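Local coordinates for GTP-binding protein (Sulfolobus solfataricus P2, PDB 2QTF) that hydrolyses GTP, with specificity for that nucleotide, and associates with the 50S ribosomal subunit, possibly acting in protein synthesis or ribosome biogenesis, at residues V290-L296 against Y324-F328; L313-E317 against D329-I333; L48-D54 against E77-K81; F71-R75 against Y114-I118; F196-L202 against K217-I221. All coordinates share one frame; numbering follows the deposited sequence.

Interaction 1 of 5, residues V290-L296 against Y324-F328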
# COMPACT_ATOMS: atom_id res chain seq x y z
N VAL A 290 17.26 -1.85 -4.58
CA VAL A 290 17.75 -2.08 -3.17
C VAL A 290 18.97 -3.04 -3.10
O VAL A 290 18.88 -4.25 -3.39
CB VAL A 290 16.64 -2.58 -2.19
CG1 VAL A 290 17.29 -2.90 -0.76
CG2 VAL A 290 15.52 -1.49 -2.14
N SER A 291 20.07 -2.48 -2.63
CA SER A 291 21.35 -3.18 -2.64
C SER A 291 22.16 -2.82 -1.38
O SER A 291 22.29 -1.63 -1.06
CB SER A 291 22.11 -2.72 -3.92
OG SER A 291 23.40 -3.33 -3.95
N GLY A 292 22.73 -3.81 -0.68
CA GLY A 292 23.63 -3.44 0.42
C GLY A 292 22.98 -2.77 1.66
O GLY A 292 23.72 -2.23 2.54
N LYS A 293 21.63 -2.72 1.72
CA LYS A 293 20.92 -2.11 2.91
C LYS A 293 20.69 -3.23 3.91
O LYS A 293 20.14 -4.27 3.53
CB LYS A 293 19.57 -1.52 2.53
CG LYS A 293 19.75 -0.28 1.74
CD LYS A 293 18.47 0.53 1.51
CE LYS A 293 18.81 1.75 0.59
NZ LYS A 293 19.80 2.72 1.18
N PRO A 294 21.01 -3.00 5.21
CA PRO A 294 20.60 -4.05 6.14
C PRO A 294 19.09 -4.26 6.16
O PRO A 294 18.34 -3.27 6.16
CB PRO A 294 21.06 -3.53 7.52
CG PRO A 294 22.13 -2.44 7.19
CD PRO A 294 21.70 -1.86 5.87
N ILE A 295 18.66 -5.54 6.19
CA ILE A 295 17.20 -5.81 6.27
C ILE A 295 16.88 -6.64 7.50
O ILE A 295 17.48 -7.72 7.70
CB ILE A 295 16.71 -6.55 4.96
CG1 ILE A 295 16.86 -5.55 3.75
CG2 ILE A 295 15.19 -6.94 5.15
CD1 ILE A 295 16.24 -6.19 2.42
N LEU A 296 15.99 -6.13 8.37
CA LEU A 296 15.53 -6.87 9.52
C LEU A 296 14.21 -7.50 9.09
O LEU A 296 13.26 -6.77 8.78
CB LEU A 296 15.23 -5.88 10.66
CG LEU A 296 14.56 -6.44 11.94
CD1 LEU A 296 15.33 -7.64 12.57
CD2 LEU A 296 14.37 -5.28 13.08
N TYR A 324 19.38 -12.77 -0.06
CA TYR A 324 19.84 -11.40 0.08
C TYR A 324 20.96 -11.31 1.15
O TYR A 324 20.91 -12.01 2.19
CB TYR A 324 18.61 -10.49 0.45
CG TYR A 324 18.93 -9.02 0.62
CD1 TYR A 324 18.81 -8.12 -0.48
CD2 TYR A 324 19.32 -8.51 1.86
CE1 TYR A 324 19.13 -6.76 -0.32
CE2 TYR A 324 19.65 -7.19 2.01
CZ TYR A 324 19.54 -6.32 0.93
OH TYR A 324 19.85 -5.00 1.10
N SER A 325 21.85 -10.37 0.94
CA SER A 325 22.79 -9.96 1.93
C SER A 325 22.90 -8.46 1.91
O SER A 325 22.99 -7.89 0.84
CB SER A 325 24.17 -10.58 1.55
OG SER A 325 25.05 -10.42 2.63
N PRO A 326 22.99 -7.78 3.10
CA PRO A 326 23.02 -8.31 4.46
C PRO A 326 21.62 -8.36 5.12
O PRO A 326 20.91 -7.35 5.20
CB PRO A 326 23.90 -7.32 5.18
CG PRO A 326 23.61 -6.01 4.56
CD PRO A 326 23.22 -6.34 3.09
N ILE A 327 21.29 -9.52 5.60
CA ILE A 327 20.16 -9.71 6.48
C ILE A 327 20.70 -9.33 7.91
O ILE A 327 21.64 -9.98 8.44
CB ILE A 327 19.68 -11.15 6.43
CG1 ILE A 327 19.04 -11.47 5.07
CG2 ILE A 327 18.54 -11.46 7.44
CD1 ILE A 327 17.66 -10.72 4.68
N PHE A 328 20.08 -8.34 8.51
CA PHE A 328 20.41 -7.96 9.93
C PHE A 328 19.97 -9.02 10.91
O PHE A 328 20.73 -9.49 11.74
CB PHE A 328 19.80 -6.61 10.24
CG PHE A 328 20.19 -6.11 11.57
CD1 PHE A 328 21.49 -5.60 11.76
CD2 PHE A 328 19.31 -6.20 12.67
CE1 PHE A 328 21.89 -5.18 13.02
CE2 PHE A 328 19.71 -5.77 13.96
CZ PHE A 328 21.01 -5.29 14.12
O HOH W 1 22.61 -6.37 -1.23
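Tyr324 and Ile295 meet at about a right angle, the methyl CD1 of Ile295 lying over one face of the Tyr324 ring. The evidence for a CH-pi contact is direct: CD1 of Ile295 is 3.7 Å from the centroid of the Tyr324 ring and 18° off its normal. With CG anti to the backbone N (chi1 -179°), the tyrosine reaches across to the turn that precedes strand 295-300. At the far end of the ring, OH of Tyr324 donates to O of Lys293 at 2.6 Å; the hydroxyl lies in the carbonyl plane, on a lone pair, with a C=O...donor angle of 126°. One group therefore packs by its face and bonds by its rim, which fixes both the position and the rotation of the ring. CG1 of Val290 comes up beside the same hydroxyl oxygen.

Beyond the tyrosine the backbones pair directly. N of Ile295 gives its hydrogen to O of Pro326 at 3.1 Å, and N of Phe328 bonds to O of Ile295 at 2.8 Å, bracketing the parallel bridge between Ile295 and Ile327. A water ties N of Gly292 to O of Ser325, extending the link where the peptide before Pro326 is cis. CD1 of Leu296 approaches the edge of the Phe328 ring, 4.2 Å from CD2. Phe282 and Leu285 of helix 271-288 pack on Ile295, while Leu351 of helix 341-355 touches Phe328. Such pairing of successive parallel strands through a helix is the beta-alpha-beta crossover of a P-loop GTPase domain, here at the edge strand 327-332.

Interaction 2 of 5, residues L313-E317 against D329-I333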
# COMPACT_ATOMS: atom_id res chain seq x y z
N LEU A 313 10.20 -19.93 11.39
CA LEU A 313 11.29 -18.95 11.61
C LEU A 313 12.56 -19.49 11.00
O LEU A 313 13.32 -18.78 10.38
CB LEU A 313 11.44 -18.68 13.14
CG LEU A 313 12.44 -17.62 13.54
CD1 LEU A 313 11.90 -16.24 13.13
CD2 LEU A 313 12.61 -17.68 15.12
N ASP A 314 12.84 -20.77 11.17
CA ASP A 314 14.08 -21.24 10.63
C ASP A 314 14.09 -21.27 9.06
O ASP A 314 15.06 -20.89 8.44
CB ASP A 314 14.40 -22.63 11.17
CG ASP A 314 15.78 -23.10 10.73
OD1 ASP A 314 15.85 -24.21 10.12
OD2 ASP A 314 16.77 -22.33 10.92
N LEU A 315 13.00 -21.74 8.47
CA LEU A 315 12.75 -21.58 7.01
C LEU A 315 12.97 -20.15 6.48
O LEU A 315 13.75 -19.89 5.58
CB LEU A 315 11.30 -21.97 6.72
CG LEU A 315 10.82 -21.80 5.27
CD1 LEU A 315 11.76 -22.46 4.30
CD2 LEU A 315 9.39 -22.37 5.12
N VAL A 316 12.27 -19.20 7.11
CA VAL A 316 12.43 -17.76 6.72
C VAL A 316 13.84 -17.27 6.85
O VAL A 316 14.38 -16.56 5.98
CB VAL A 316 11.39 -16.88 7.51
CG1 VAL A 316 11.60 -15.39 7.30
CG2 VAL A 316 9.95 -17.31 7.15
N GLU A 317 14.49 -17.61 7.96
CA GLU A 317 15.82 -17.13 8.12
C GLU A 317 16.76 -17.74 7.08
O GLU A 317 17.54 -17.03 6.48
CB GLU A 317 16.37 -17.46 9.54
CG GLU A 317 17.74 -16.88 9.63
CD GLU A 317 18.37 -17.01 11.00
OE1 GLU A 317 17.81 -16.40 11.94
OE2 GLU A 317 19.44 -17.69 11.12
N ASP A 329 18.71 -9.42 10.83
CA ASP A 329 18.23 -10.49 11.66
C ASP A 329 16.86 -10.86 11.21
O ASP A 329 16.29 -10.17 10.36
CB ASP A 329 18.11 -9.99 13.12
CG ASP A 329 18.34 -11.15 14.13
OD1 ASP A 329 18.20 -12.33 13.70
OD2 ASP A 329 18.67 -10.87 15.29
N VAL A 330 16.34 -11.94 11.76
CA VAL A 330 15.00 -12.46 11.49
C VAL A 330 14.35 -12.72 12.85
O VAL A 330 14.89 -13.56 13.61
CB VAL A 330 15.06 -13.80 10.62
CG1 VAL A 330 13.67 -14.25 10.30
CG2 VAL A 330 15.73 -13.56 9.25
N ILE A 331 13.25 -12.00 13.19
CA ILE A 331 12.56 -12.17 14.49
C ILE A 331 11.06 -12.45 14.32
O ILE A 331 10.45 -11.95 13.41
CB ILE A 331 12.82 -10.98 15.45
CG1 ILE A 331 12.31 -9.67 14.81
CG2 ILE A 331 14.41 -10.84 15.54
CD1 ILE A 331 12.46 -8.34 15.63
N PRO A 332 10.49 -13.22 15.22
CA PRO A 332 9.04 -13.37 15.24
C PRO A 332 8.43 -12.37 16.16
O PRO A 332 8.95 -12.16 17.32
CB PRO A 332 8.87 -14.78 15.87
CG PRO A 332 10.13 -14.87 16.88
CD PRO A 332 11.21 -14.05 16.24
N ILE A 333 7.34 -11.76 15.72
CA ILE A 333 6.64 -10.84 16.59
C ILE A 333 5.15 -11.00 16.39
O ILE A 333 4.70 -11.62 15.40
CB ILE A 333 6.95 -9.33 16.21
CG1 ILE A 333 6.48 -9.07 14.73
CG2 ILE A 333 8.46 -9.04 16.43
CD1 ILE A 333 6.58 -7.55 14.29
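Val330 is met by three residues of helix 313-317, each of its methyls having different neighbours. CG1 of Val330 lies 3.8 Å from CG1 of Val316 and 3.9 Å from CD1 of Leu313. CG2 of Val330 instead lies 3.7 Å from CA of Glu317 and close to the CG of that residue. The valine torsion explains the division: CG1 is anti to the backbone N (chi1 -176°), leaving CG2 anti to the carbonyl carbon. Leu313 spans two strand residues, since its CD1 also reaches CD of Pro332 at 3.9 Å and its CD2 packs on the same proline ring.

In the next shell, N of Val330 is bonded to OD1 of Asp329 at 2.7 Å, while OD2 of that aspartate forms a salt bridge with Lys347. Val316 is backed by Leu274 and Leu278 of helix 271-288 and by Val297 of the adjoining strand. Helix and strand run nearly antiparallel, at 155°, with their axes 8.8 Å apart, as expected for the helix of a beta-alpha-beta unit returning over its sheet. The Pro332 end of the strand leads toward Ile302 and Ser334, which probably bind GTP.

No hydrogen bond joins the two segments, so the contact rests on apolar packing. At its margin OE1 of Glu317 stands 4.5 Å from OD1 of Asp329; this proximity of like charges is probably eased for Asp329 by Lys347.

Interaction 3 of 5, residues L48-D54 against E77-K81. With ACT (acetate ion), chain I.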
# COMPACT_ATOMS: atom_id res chain seq x y z
N LEU A 48 -27.25 3.63 -3.94
CA LEU A 48 -26.58 4.90 -4.30
C LEU A 48 -27.24 6.10 -3.60
O LEU A 48 -26.57 7.04 -3.16
CB LEU A 48 -26.61 5.05 -5.82
CG LEU A 48 -25.79 6.24 -6.43
CD1 LEU A 48 -24.32 6.08 -5.78
CD2 LEU A 48 -25.72 5.96 -7.92
N GLN A 49 -28.58 6.07 -3.52
CA GLN A 49 -29.33 7.17 -2.85
C GLN A 49 -29.05 7.15 -1.39
O GLN A 49 -28.89 8.21 -0.76
CB GLN A 49 -30.88 7.14 -3.06
CG GLN A 49 -31.29 7.19 -4.53
CD GLN A 49 -30.66 8.31 -5.28
OE1 GLN A 49 -30.68 9.46 -4.85
NE2 GLN A 49 -30.05 7.99 -6.43
N GLN A 50 -28.92 5.99 -0.81
CA GLN A 50 -28.63 5.96 0.61
C GLN A 50 -27.27 6.57 0.89
O GLN A 50 -27.07 7.38 1.82
CB GLN A 50 -28.53 4.49 1.12
CG GLN A 50 -29.79 3.91 1.55
CD GLN A 50 -29.76 2.41 1.55
OE1 GLN A 50 -28.79 1.81 1.98
NE2 GLN A 50 -30.83 1.78 1.01
N ILE A 51 -26.28 6.13 0.13
CA ILE A 51 -24.87 6.68 0.28
C ILE A 51 -24.79 8.13 -0.05
O ILE A 51 -24.18 8.89 0.73
CB ILE A 51 -23.93 5.90 -0.64
CG1 ILE A 51 -23.87 4.46 -0.10
CG2 ILE A 51 -22.49 6.63 -0.81
CD1 ILE A 51 -23.41 3.42 -1.16
N LYS A 52 -25.48 8.59 -1.10
CA LYS A 52 -25.53 10.04 -1.40
C LYS A 52 -25.95 10.83 -0.16
O LYS A 52 -25.37 11.89 0.13
CB LYS A 52 -26.57 10.32 -2.52
CG LYS A 52 -26.85 11.79 -2.80
CD LYS A 52 -28.25 11.95 -3.53
CE LYS A 52 -28.25 11.42 -4.97
NZ LYS A 52 -29.58 11.73 -5.78
N ASN A 53 -26.93 10.34 0.58
CA ASN A 53 -27.57 11.14 1.66
C ASN A 53 -27.06 10.85 3.05
O ASN A 53 -27.58 11.35 4.02
CB ASN A 53 -29.13 10.93 1.64
CG ASN A 53 -29.79 11.61 0.45
OD1 ASN A 53 -29.35 12.67 0.08
ND2 ASN A 53 -30.71 10.93 -0.24
N ASP A 54 -26.09 9.97 3.17
CA ASP A 54 -25.63 9.53 4.44
C ASP A 54 -24.38 10.34 4.86
O ASP A 54 -23.27 10.16 4.34
CB ASP A 54 -25.38 8.03 4.45
CG ASP A 54 -24.99 7.51 5.86
OD1 ASP A 54 -24.65 8.30 6.78
OD2 ASP A 54 -25.04 6.31 6.03
N GLU A 77 -24.71 11.69 -9.20
CA GLU A 77 -25.59 11.42 -8.11
C GLU A 77 -24.98 11.80 -6.78
O GLU A 77 -25.69 12.24 -5.88
CB GLU A 77 -25.84 9.92 -8.04
CG GLU A 77 -26.60 9.39 -9.19
CD GLU A 77 -27.87 10.24 -9.48
OE1 GLU A 77 -28.72 10.44 -8.54
OE2 GLU A 77 -27.94 10.76 -10.64
N LEU A 78 -23.65 11.63 -6.65
CA LEU A 78 -22.99 11.73 -5.34
C LEU A 78 -22.81 13.15 -5.00
O LEU A 78 -22.51 13.45 -3.85
CB LEU A 78 -21.64 10.99 -5.31
CG LEU A 78 -21.85 9.47 -5.19
CD1 LEU A 78 -20.51 8.75 -5.04
CD2 LEU A 78 -22.78 9.10 -4.07
N LYS A 79 -22.99 14.02 -6.00
CA LYS A 79 -23.01 15.49 -5.80
C LYS A 79 -21.86 15.94 -4.89
O LYS A 79 -22.10 16.25 -3.75
CB LYS A 79 -24.30 15.91 -5.10
CG LYS A 79 -25.47 16.07 -6.06
CD LYS A 79 -26.15 17.48 -5.91
CE LYS A 79 -26.62 17.73 -4.46
NZ LYS A 79 -26.44 19.15 -3.95
N GLY A 80 -20.63 15.85 -5.34
CA GLY A 80 -19.61 16.18 -4.38
C GLY A 80 -18.80 15.01 -3.84
O GLY A 80 -17.57 15.01 -4.11
N LYS A 81 -19.45 14.04 -3.16
CA LYS A 81 -18.79 12.87 -2.58
C LYS A 81 -18.03 12.04 -3.66
O LYS A 81 -18.52 11.79 -4.80
CB LYS A 81 -19.78 11.87 -1.86
CG LYS A 81 -20.51 12.37 -0.63
CD LYS A 81 -21.29 11.25 0.06
CE LYS A 81 -22.09 11.87 1.09
NZ LYS A 81 -22.75 10.90 2.02
C ACT I . -31.06 -1.47 1.48
O ACT I . -31.57 -2.47 1.22
OXT ACT I . -30.77 -0.50 0.47
CH3 ACT I . -30.92 -1.67 2.91
O HOH W 2 -23.78 13.74 -1.43
O HOH W 3 -24.36 13.24 2.86
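Lys81 sends an extended side chain to the C-terminal end of helix 45-52, where its ammonium group meets backbone carbonyls. NZ of Lys81 donates to O of Ile51 at 2.8 Å, nearly along the C=O axis (169°), and weakly to O of Lys52 at 3.4 Å. O of Ile51 also accepts from N of Asp54, so two donors share this carbonyl, and a positive charge placed here should be stabilised by the helix dipole. Ile57 supplies a further carbonyl to the same NZ.

The second polar link runs the other way. NZ of Lys52 forms a salt bridge with OE1 of Glu77 at 3.2 Å and donates to OE1 of Gln49 at 2.7 Å, on a lone pair in the amide plane. The detailed path of the lysine chain before NZ is doubtful. One water links O of Lys52 with O of Leu78.

On the side facing the sheet, CD2 of Leu78 touches CD1 of Leu48 at 3.8 Å, and Leu48 crosses Glu77 at about a right angle. Leu48, Ile51 and Leu78 all pack on Leu60, which seats the ends of helices 45-52 and 68-78 against strand 59-62 of the parallel sheet.

Interaction 4 of 5, residues F71-R75 against Y114-I118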
# COMPACT_ATOMS: atom_id res chain seq x y z
N PHE A 71 -18.65 5.99 -14.01
CA PHE A 71 -18.16 7.22 -13.33
C PHE A 71 -19.05 8.44 -13.55
O PHE A 71 -19.26 9.25 -12.63
CB PHE A 71 -16.75 7.61 -13.77
CG PHE A 71 -15.66 6.86 -13.03
CD1 PHE A 71 -15.34 7.20 -11.71
CD2 PHE A 71 -14.96 5.83 -13.66
CE1 PHE A 71 -14.32 6.49 -11.02
CE2 PHE A 71 -13.94 5.10 -12.97
CZ PHE A 71 -13.67 5.40 -11.65
N ILE A 72 -19.45 8.69 -14.80
CA ILE A 72 -20.23 9.88 -15.07
C ILE A 72 -21.50 9.90 -14.23
O ILE A 72 -21.79 10.94 -13.60
CB ILE A 72 -20.60 10.03 -16.60
CG1 ILE A 72 -19.32 10.45 -17.38
CG2 ILE A 72 -21.76 11.16 -16.82
CD1 ILE A 72 -19.18 9.77 -18.77
N ASN A 73 -22.20 8.77 -14.19
CA ASN A 73 -23.51 8.67 -13.56
C ASN A 73 -23.37 8.65 -12.03
O ASN A 73 -24.05 9.43 -11.38
CB ASN A 73 -24.18 7.41 -14.02
CG ASN A 73 -24.70 7.55 -15.45
OD1 ASN A 73 -24.52 6.68 -16.30
ND2 ASN A 73 -25.22 8.70 -15.73
N ILE A 74 -22.43 7.84 -11.48
CA ILE A 74 -22.14 7.86 -10.00
C ILE A 74 -21.71 9.24 -9.49
O ILE A 74 -22.24 9.68 -8.48
CB ILE A 74 -21.13 6.80 -9.61
CG1 ILE A 74 -21.65 5.43 -10.11
CG2 ILE A 74 -20.75 6.90 -8.16
CD1 ILE A 74 -20.60 4.28 -9.85
N ARG A 75 -20.77 9.92 -10.19
CA ARG A 75 -20.27 11.22 -9.69
C ARG A 75 -21.36 12.26 -9.69
O ARG A 75 -21.39 13.12 -8.81
CB ARG A 75 -19.14 11.76 -10.59
CG ARG A 75 -17.84 10.90 -10.45
CD ARG A 75 -16.80 11.49 -11.48
NE ARG A 75 -15.47 10.85 -11.31
CZ ARG A 75 -14.48 11.01 -12.19
NH1 ARG A 75 -14.71 11.74 -13.29
NH2 ARG A 75 -13.27 10.49 -11.92
N TYR A 114 -6.36 8.28 -16.86
CA TYR A 114 -7.61 7.59 -16.50
C TYR A 114 -8.86 8.41 -16.70
O TYR A 114 -9.97 7.87 -16.93
CB TYR A 114 -7.53 7.09 -15.03
CG TYR A 114 -8.35 5.84 -14.73
CD1 TYR A 114 -8.10 4.64 -15.42
CD2 TYR A 114 -9.38 5.87 -13.82
CE1 TYR A 114 -8.87 3.52 -15.16
CE2 TYR A 114 -10.11 4.79 -13.54
CZ TYR A 114 -9.85 3.60 -14.26
OH TYR A 114 -10.54 2.46 -13.94
N GLU A 115 -8.74 9.72 -16.57
CA GLU A 115 -9.87 10.59 -16.76
C GLU A 115 -10.19 10.78 -18.24
O GLU A 115 -11.28 11.13 -18.55
CB GLU A 115 -9.56 12.04 -16.31
CG GLU A 115 -10.15 12.68 -15.15
CD GLU A 115 -11.48 12.11 -14.62
OE1 GLU A 115 -11.30 11.34 -13.71
OE2 GLU A 115 -12.61 12.52 -14.97
N LEU A 116 -9.22 10.65 -19.15
CA LEU A 116 -9.54 10.92 -20.58
C LEU A 116 -10.77 10.16 -21.17
O LEU A 116 -11.57 10.78 -21.84
CB LEU A 116 -8.34 10.58 -21.48
CG LEU A 116 -7.26 11.66 -21.66
CD1 LEU A 116 -6.19 11.19 -22.70
CD2 LEU A 116 -7.94 13.00 -22.14
N PRO A 117 -10.86 8.83 -20.96
CA PRO A 117 -12.04 8.04 -21.45
C PRO A 117 -13.32 8.51 -20.79
O PRO A 117 -14.39 8.50 -21.42
CB PRO A 117 -11.72 6.61 -21.05
CG PRO A 117 -10.24 6.61 -20.68
CD PRO A 117 -9.89 7.96 -20.25
N ILE A 118 -13.23 9.02 -19.55
CA ILE A 118 -14.42 9.62 -18.94
C ILE A 118 -14.85 10.95 -19.63
O ILE A 118 -16.05 11.16 -19.96
CB ILE A 118 -14.22 9.88 -17.39
CG1 ILE A 118 -13.77 8.55 -16.75
CG2 ILE A 118 -15.50 10.39 -16.82
CD1 ILE A 118 -13.35 8.67 -15.28
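Arg75 reaches from helix 71-75 toward Glu115 of helix 114-118, and its chain can be traced from CB outward. CB leads to CG, which is anti to the carbonyl carbon; from CG to NE the chain is extended, which carries the guanidinium away from its own helix. On the way the arginine side chain packs on Val83 and Leu88. Beyond NE, the flat group has CB of Phe71 over one face, toward the rim. Its two terminal nitrogens then take the carboxylate end-on: NH1 of Arg75 bonds to OE2 of Glu115 at 2.8 Å, and NH2 of Arg75 to OE1 of Glu115, also at 2.8 Å. Both bonds are nearly straight. Each oxygen uses its syn lone pair, and the guanidinium and carboxylate planes are only 20° apart, the evidence for a bidentate, nearly coplanar salt bridge that restricts rotation of both groups.

CD1 of Ile118 reaches both NH2 of Arg75 (3.8 Å) and CD2 of Phe71 (3.6 Å), obliquely to each flat group, while CG2 of Ile118 is 3.9 Å from CG1 of Ile72. Phe71 and Tyr114 cross at about a right angle, CE2 to CE2 3.9 Å, and the tyrosine hydroxyl is bonded to Asp85. The short helical axes make an angle of 88° and stay 11.8 Å apart, a distance bridged by long side chains. This is helix-to-helix packing at nearly a right angle, away from the nucleotide site, joining helix 68-78 in the N-terminal family region of HflX to helix 101-121 in the middle region.

Interaction 5 of 5, residues F196-L202 against K217-I221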
# COMPACT_ATOMS: atom_id res chain seq x y z
N PHE A 196 4.09 -0.25 12.37
CA PHE A 196 4.38 1.21 12.44
C PHE A 196 3.68 1.87 13.64
O PHE A 196 4.29 2.61 14.44
CB PHE A 196 3.87 1.88 11.16
CG PHE A 196 4.34 3.30 11.02
CD1 PHE A 196 5.52 3.56 10.37
CD2 PHE A 196 3.54 4.40 11.45
CE1 PHE A 196 6.00 4.85 10.18
CE2 PHE A 196 4.05 5.74 11.26
CZ PHE A 196 5.32 5.89 10.63
N ASN A 197 2.39 1.59 13.77
CA ASN A 197 1.64 2.19 14.83
C ASN A 197 2.13 1.75 16.15
O ASN A 197 2.16 2.53 17.15
CB ASN A 197 0.14 1.87 14.71
CG ASN A 197 -0.50 2.66 13.65
OD1 ASN A 197 0.13 3.56 13.08
ND2 ASN A 197 -1.76 2.33 13.34
N SER A 198 2.51 0.48 16.22
CA SER A 198 3.01 -0.04 17.50
C SER A 198 4.31 0.67 17.98
O SER A 198 4.45 1.09 19.20
CB SER A 198 3.22 -1.54 17.39
OG SER A 198 3.84 -1.93 18.56
N LEU A 199 5.26 0.82 17.05
CA LEU A 199 6.54 1.51 17.33
C LEU A 199 6.36 3.05 17.58
O LEU A 199 7.05 3.65 18.43
CB LEU A 199 7.49 1.32 16.14
CG LEU A 199 7.95 -0.11 15.92
CD1 LEU A 199 8.64 -0.38 14.50
CD2 LEU A 199 8.91 -0.53 17.13
N THR A 200 5.42 3.67 16.89
CA THR A 200 5.31 5.10 16.98
C THR A 200 4.34 5.53 18.09
O THR A 200 4.42 6.65 18.61
CB THR A 200 4.85 5.73 15.68
OG1 THR A 200 3.56 5.19 15.32
CG2 THR A 200 5.88 5.50 14.62
N GLY A 201 3.44 4.63 18.45
CA GLY A 201 2.48 4.89 19.48
C GLY A 201 1.34 5.64 18.85
O GLY A 201 0.48 6.06 19.55
N LEU A 202 1.32 5.79 17.53
CA LEU A 202 0.20 6.45 16.84
C LEU A 202 -1.08 5.65 16.82
O LEU A 202 -1.04 4.45 16.50
CB LEU A 202 0.59 6.82 15.40
CG LEU A 202 1.75 7.83 15.18
CD1 LEU A 202 1.98 8.02 13.68
CD2 LEU A 202 1.52 9.20 15.88
N LYS A 217 4.10 9.08 5.41
CA LYS A 217 4.27 8.87 6.84
C LYS A 217 5.71 8.64 7.24
O LYS A 217 6.37 7.57 6.93
CB LYS A 217 3.37 7.66 7.33
CG LYS A 217 2.05 8.08 8.00
CD LYS A 217 1.61 7.06 9.22
CE LYS A 217 1.11 5.66 8.77
NZ LYS A 217 0.58 4.73 10.04
N ARG A 218 6.26 9.66 7.91
CA ARG A 218 7.61 9.55 8.42
C ARG A 218 7.59 10.06 9.87
O ARG A 218 7.15 11.20 10.14
CB ARG A 218 8.62 10.37 7.58
CG ARG A 218 8.62 10.06 6.03
CD ARG A 218 9.40 11.20 5.28
NE ARG A 218 10.81 11.11 5.63
CZ ARG A 218 11.64 10.20 5.15
NH1 ARG A 218 11.23 9.28 4.28
NH2 ARG A 218 12.90 10.21 5.56
N TYR A 219 8.12 9.29 10.80
CA TYR A 219 7.90 9.68 12.16
C TYR A 219 9.12 9.30 12.99
O TYR A 219 9.51 8.12 12.98
CB TYR A 219 6.66 8.89 12.69
CG TYR A 219 6.14 9.41 13.98
CD1 TYR A 219 5.22 10.47 14.01
CD2 TYR A 219 6.53 8.85 15.19
CE1 TYR A 219 4.71 10.99 15.25
CE2 TYR A 219 6.00 9.36 16.45
CZ TYR A 219 5.09 10.40 16.44
OH TYR A 219 4.57 10.87 17.61
N ALA A 220 9.71 10.26 13.70
CA ALA A 220 10.89 9.95 14.48
C ALA A 220 10.50 9.43 15.89
O ALA A 220 9.60 9.99 16.57
CB ALA A 220 11.82 11.16 14.66
N ILE A 221 11.26 8.44 16.34
CA ILE A 221 11.11 7.97 17.69
C ILE A 221 12.44 7.83 18.40
O ILE A 221 13.49 7.52 17.76
CB ILE A 221 10.37 6.58 17.82
CG1 ILE A 221 11.08 5.52 17.03
CG2 ILE A 221 8.91 6.66 17.23
CD1 ILE A 221 10.61 4.14 17.44
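Phe196 and Tyr219 both carry CG anti to the backbone N (chi1 -169° and -168°), which directs the two rings into the space between helix and strand, where the side chains cross at about a right angle. CZ of Phe196 touches CB of Tyr219 at 3.9 Å. Lys217 arrives differently: bends at chi2 and chi3 take its chain obliquely across the Phe196 ring, with CD of Lys217 3.4 Å from CE2 of Phe196 and NZ of Lys217 3.3 Å from CD2 of the same ring. OD1 of Asn197 is also 3.3 Å from this NZ.

Helix 192-200 begins with the last residues of the P-loop, which is inferred to bind GTP, and strand 218-223 is one of the two outermost strands of the mixed sheet in this G domain. The Lys217 side chain comes near Met214 and Asp232, both predicted to bind GTP; Asp232, seen here ligating a cadmium ion, also bonds to its backbone. The helix and strand axes run at 37° to each other, 9.7 Å apart.

Farther along, Thr200 and Leu202 approach the Tyr219 ring from the same side. CG2 of Thr200 meets CD2 of Tyr219 obliquely at 3.5 Å, and CD1 of Leu202 lies over the face, offset toward the rim, while CD2 of Leu202 is 3.7 Å from CE1 of Tyr219. OG1 of Thr200 donates to O of Phe196 and accepts from N of Leu202 at 3.2 Å; the latter bond defines an ST turn and helps place Leu202 on the tyrosine. CG2 of Ile221 packs against CA of Thr200, and Leu199 is backed by Leu344 and Ile348 of helix 341-355.

Overall arrangement
From the N terminus, interaction 3 closes the first loop, bringing helix 45-52 to the end of helix 68-78. Interaction 4 starts on that same helix before interaction 3 has closed, so the two cross along the chain; it ties helix 68-78 to helix 101-121. Interaction 5 follows in series, closing the short loop from helix 192-200 to edge strand 218-223. Interactions 1 and 2 come last and also cross, sharing strand 327-332 within one beta-alpha-beta unit; Leu296 CD1 touches Asp329 O at 3.5 Å. Interactions 1, 2 and 5 reach one sheet, whereas interactions 1 and 3 lie about 48 Å apart, centre to centre.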